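Local coordinates for MaoC family protein (Mycobacterium tuberculosis H37Rv, PDB 3KHP), which probably dehydrates (3R)-hydroxyacyl thioesters as a member of the MaoC-like hydratase 2 family with a double hotdog fold, at residues L99-P111 with A252-P264. Numbering follows the deposited sequence.
Sequences LLHGSQGIRLHAP and ANITSIAARFTKP
Strands 103-108 and 254-261 form the antiparallel seam where the two hotdog halves of the chain join into one sheet. Gln104 pairs with Ala259 and Ile106 with Ile257 through two backbone hydrogen bonds each, and Leu108 N adds a bond to Thr255 O at 2.7 Å. Past Ser103 the pairing runs into the type II turn from Leu99 to Gly102: Phe261 N reaches Gly102 O at 2.8 Å, while His101 N comes back to Phe261 O. That turn receives the Phe261 ring. Leu99 CB lies over one face, off-centre, 4.2 Å from the ring centroid, and Gln104 CB meets the rim in plane, 3.8 Å from Phe261 CE2. Phe261 projects to the side of the sheet that also bears Ile106 and Ile257, whose CD1 atoms are 4.2 Å apart, and with CG anti to its carbonyl carbon (chi1 -59°) the ring leans across toward Leu99 and Gln104; Tyr235 of helix 231-245 packs against Gln104 and Ile106. The Gln104 chain bends at chi2 (70°), bringing NE2 back to its neighbour's carbonyl, Gly105 O, from above the carbonyl plane, while OE1 is hydrogen-bonded to Thr158 OG1 of strand 152-162. On the other side, Ser256 CB sits 3.6 Å above the guanidinium plane of Arg107, toward its rim; the charge itself is paired with Glu307. Arg260 lays CG 3.7 Å from Ser103 OG, forms a salt bridge with Asp303, and through NH1 holds a water that donates to His101 O. Thr255 and Ser256 form a classic beta bulge opposite Glu307. Two hotdog halves joined edge to edge through this strand pair, with helix 231-245 packed on the sheet, are characteristic of the double hotdog fold of hydratase 2 enzymes.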
# COMPACT_ATOMS: atom_id res chain seq x y z
N LEU A 99 3.54 17.79 -10.61
CA LEU A 99 2.21 18.36 -10.89
C LEU A 99 1.89 19.70 -10.27
O LEU A 99 0.88 20.29 -10.58
CB LEU A 99 1.13 17.36 -10.49
CG LEU A 99 1.02 16.16 -11.42
CD1 LEU A 99 0.25 15.06 -10.76
CD2 LEU A 99 0.37 16.56 -12.76
N LEU A 100 2.75 20.22 -9.40
CA LEU A 100 2.50 21.51 -8.76
C LEU A 100 2.27 22.66 -9.73
O LEU A 100 3.01 22.87 -10.66
CB LEU A 100 3.65 21.84 -7.82
CG LEU A 100 3.32 22.98 -6.82
CD1 LEU A 100 2.03 22.68 -6.02
CD2 LEU A 100 4.52 23.24 -5.88
N HIS A 101 1.18 23.41 -9.49
CA HIS A 101 0.67 24.45 -10.40
C HIS A 101 0.04 23.86 -11.65
O HIS A 101 -0.64 24.56 -12.38
CB HIS A 101 1.76 25.47 -10.76
CG HIS A 101 2.54 25.94 -9.58
ND1 HIS A 101 2.03 26.85 -8.68
CD2 HIS A 101 3.76 25.58 -9.11
CE1 HIS A 101 2.91 27.06 -7.72
NE2 HIS A 101 3.97 26.30 -7.95
N GLY A 102 0.26 22.57 -11.86
CA GLY A 102 -0.30 21.86 -12.99
C GLY A 102 -1.69 21.34 -12.67
O GLY A 102 -2.27 21.70 -11.66
N SER A 103 -2.21 20.51 -13.57
CA SER A 103 -3.55 19.96 -13.46
C SER A 103 -3.59 18.53 -13.89
O SER A 103 -2.75 18.10 -14.64
CB SER A 103 -4.51 20.74 -14.33
OG SER A 103 -4.72 21.97 -13.73
N GLN A 104 -4.59 17.79 -13.38
CA GLN A 104 -4.86 16.42 -13.82
C GLN A 104 -6.35 16.22 -14.09
O GLN A 104 -7.19 16.59 -13.29
CB GLN A 104 -4.42 15.42 -12.76
CG GLN A 104 -4.65 13.95 -13.13
CD GLN A 104 -3.70 13.52 -14.22
OE1 GLN A 104 -2.49 13.84 -14.17
NE2 GLN A 104 -4.23 12.78 -15.23
N GLY A 105 -6.67 15.60 -15.21
CA GLY A 105 -8.04 15.27 -15.56
C GLY A 105 -8.11 13.80 -15.90
O GLY A 105 -7.12 13.20 -16.37
N ILE A 106 -9.26 13.20 -15.60
CA ILE A 106 -9.49 11.86 -16.04
C ILE A 106 -10.90 11.82 -16.63
O ILE A 106 -11.73 12.58 -16.26
CB ILE A 106 -9.34 10.82 -14.92
CG1 ILE A 106 -10.45 10.98 -13.89
CG2 ILE A 106 -7.95 10.88 -14.25
CD1 ILE A 106 -10.42 9.95 -12.84
N ARG A 107 -11.15 10.92 -17.56
CA ARG A 107 -12.51 10.72 -18.04
C ARG A 107 -12.70 9.23 -18.23
O ARG A 107 -11.86 8.58 -18.84
CB ARG A 107 -12.74 11.50 -19.35
CG ARG A 107 -14.09 11.31 -19.99
CD ARG A 107 -14.39 12.34 -21.11
NE ARG A 107 -14.33 13.70 -20.61
CZ ARG A 107 -15.37 14.39 -20.13
NH1 ARG A 107 -16.59 13.85 -20.11
NH2 ARG A 107 -15.18 15.62 -19.67
N LEU A 108 -13.79 8.68 -17.69
CA LEU A 108 -14.06 7.24 -17.81
C LEU A 108 -15.26 7.00 -18.71
O LEU A 108 -16.21 7.77 -18.73
CB LEU A 108 -14.29 6.62 -16.42
CG LEU A 108 -13.06 6.29 -15.53
CD1 LEU A 108 -12.09 5.26 -16.14
CD2 LEU A 108 -12.35 7.57 -15.19
N HIS A 109 -15.19 5.92 -19.48
CA HIS A 109 -16.25 5.53 -20.41
C HIS A 109 -16.85 4.20 -20.06
O HIS A 109 -17.86 3.79 -20.63
CB HIS A 109 -15.66 5.47 -21.80
CG HIS A 109 -15.14 6.78 -22.24
ND1 HIS A 109 -15.97 7.79 -22.68
CD2 HIS A 109 -13.90 7.32 -22.19
CE1 HIS A 109 -15.26 8.87 -22.94
NE2 HIS A 109 -13.99 8.61 -22.65
N ALA A 110 -16.20 3.51 -19.12
CA ALA A 110 -16.70 2.30 -18.52
C ALA A 110 -16.11 2.18 -17.10
O ALA A 110 -15.16 2.88 -16.75
CB ALA A 110 -16.33 1.08 -19.37
N PRO A 111 -16.69 1.32 -16.28
CA PRO A 111 -16.04 1.07 -14.99
C PRO A 111 -14.68 0.41 -15.19
O PRO A 111 -14.51 -0.33 -16.14
CB PRO A 111 -16.99 0.10 -14.28
CG PRO A 111 -18.31 0.14 -15.09
CD PRO A 111 -17.93 0.54 -16.48
N ALA A 252 -18.61 3.95 -10.64
CA ALA A 252 -19.10 4.09 -12.02
C ALA A 252 -19.90 5.38 -12.29
O ALA A 252 -19.91 5.83 -13.43
CB ALA A 252 -19.97 2.88 -12.40
N ASN A 253 -20.57 5.95 -11.28
CA ASN A 253 -21.32 7.18 -11.47
C ASN A 253 -20.50 8.45 -11.58
O ASN A 253 -21.08 9.50 -11.81
CB ASN A 253 -22.34 7.40 -10.34
CG ASN A 253 -23.54 6.47 -10.45
OD1 ASN A 253 -23.69 5.71 -11.43
ND2 ASN A 253 -24.40 6.52 -9.44
N ILE A 254 -19.18 8.38 -11.36
CA ILE A 254 -18.32 9.54 -11.67
C ILE A 254 -17.68 9.37 -13.03
O ILE A 254 -16.94 8.42 -13.27
CB ILE A 254 -17.23 9.83 -10.63
CG1 ILE A 254 -17.81 9.87 -9.20
CG2 ILE A 254 -16.57 11.20 -10.92
CD1 ILE A 254 -18.88 10.89 -8.96
N THR A 255 -17.98 10.30 -13.93
CA THR A 255 -17.54 10.23 -15.33
C THR A 255 -16.19 10.94 -15.55
O THR A 255 -15.27 10.37 -16.15
CB THR A 255 -18.62 10.84 -16.23
OG1 THR A 255 -19.81 10.05 -16.09
CG2 THR A 255 -18.19 10.79 -17.70
N SER A 256 -16.07 12.18 -15.09
CA SER A 256 -14.82 12.91 -15.24
C SER A 256 -14.51 13.69 -13.97
O SER A 256 -15.42 14.13 -13.31
CB SER A 256 -14.92 13.90 -16.42
OG SER A 256 -15.93 14.90 -16.16
N ILE A 257 -13.22 13.92 -13.72
CA ILE A 257 -12.73 14.78 -12.63
C ILE A 257 -11.47 15.53 -13.09
O ILE A 257 -10.56 14.92 -13.62
CB ILE A 257 -12.27 13.96 -11.41
CG1 ILE A 257 -13.38 13.02 -10.91
CG2 ILE A 257 -11.76 14.88 -10.28
CD1 ILE A 257 -12.86 11.90 -9.97
N ALA A 258 -11.41 16.82 -12.84
CA ALA A 258 -10.27 17.63 -13.19
C ALA A 258 -9.99 18.55 -12.05
O ALA A 258 -10.94 19.08 -11.43
CB ALA A 258 -10.56 18.51 -14.53
N ALA A 259 -8.71 18.79 -11.78
CA ALA A 259 -8.35 19.78 -10.79
C ALA A 259 -6.93 20.31 -11.01
O ALA A 259 -6.11 19.65 -11.63
CB ALA A 259 -8.51 19.21 -9.39
N ARG A 260 -6.69 21.48 -10.45
CA ARG A 260 -5.40 22.14 -10.45
C ARG A 260 -4.70 22.03 -9.09
O ARG A 260 -5.30 22.32 -8.08
CB ARG A 260 -5.57 23.62 -10.81
CG ARG A 260 -4.25 24.38 -10.99
CD ARG A 260 -4.45 25.65 -11.86
NE ARG A 260 -5.42 26.57 -11.28
CZ ARG A 260 -5.16 27.51 -10.37
NH1 ARG A 260 -3.94 27.68 -9.88
NH2 ARG A 260 -6.14 28.30 -9.94
N PHE A 261 -3.44 21.62 -9.07
CA PHE A 261 -2.67 21.47 -7.85
C PHE A 261 -2.03 22.78 -7.44
O PHE A 261 -1.11 23.24 -8.11
CB PHE A 261 -1.58 20.41 -8.03
CG PHE A 261 -2.13 19.08 -8.40
CD1 PHE A 261 -2.53 18.20 -7.42
CD2 PHE A 261 -2.29 18.73 -9.71
CE1 PHE A 261 -3.05 16.99 -7.74
CE2 PHE A 261 -2.81 17.50 -10.06
CZ PHE A 261 -3.20 16.63 -9.07
N THR A 262 -2.49 23.37 -6.33
CA THR A 262 -2.09 24.73 -5.98
C THR A 262 -1.02 24.79 -4.91
O THR A 262 -0.11 25.61 -4.98
CB THR A 262 -3.29 25.59 -5.52
OG1 THR A 262 -4.15 24.83 -4.64
CG2 THR A 262 -4.09 26.12 -6.74
N LYS A 263 -1.17 23.95 -3.89
CA LYS A 263 -0.22 23.89 -2.79
C LYS A 263 -0.02 22.47 -2.27
O LYS A 263 -0.85 21.59 -2.47
CB LYS A 263 -0.68 24.79 -1.67
CG LYS A 263 -0.63 26.25 -2.04
CD LYS A 263 -0.88 27.09 -0.83
CE LYS A 263 -0.71 28.59 -1.13
NZ LYS A 263 -1.13 29.37 0.10
N PRO A 264 1.13 22.22 -1.66
CA PRO A 264 1.41 20.87 -1.20
C PRO A 264 0.62 20.48 0.03
O PRO A 264 0.14 21.33 0.77
CB PRO A 264 2.92 20.90 -0.90
CG PRO A 264 3.37 22.28 -1.13
CD PRO A 264 2.23 23.16 -1.36
O HOH W 1 -1.42 26.90 -11.33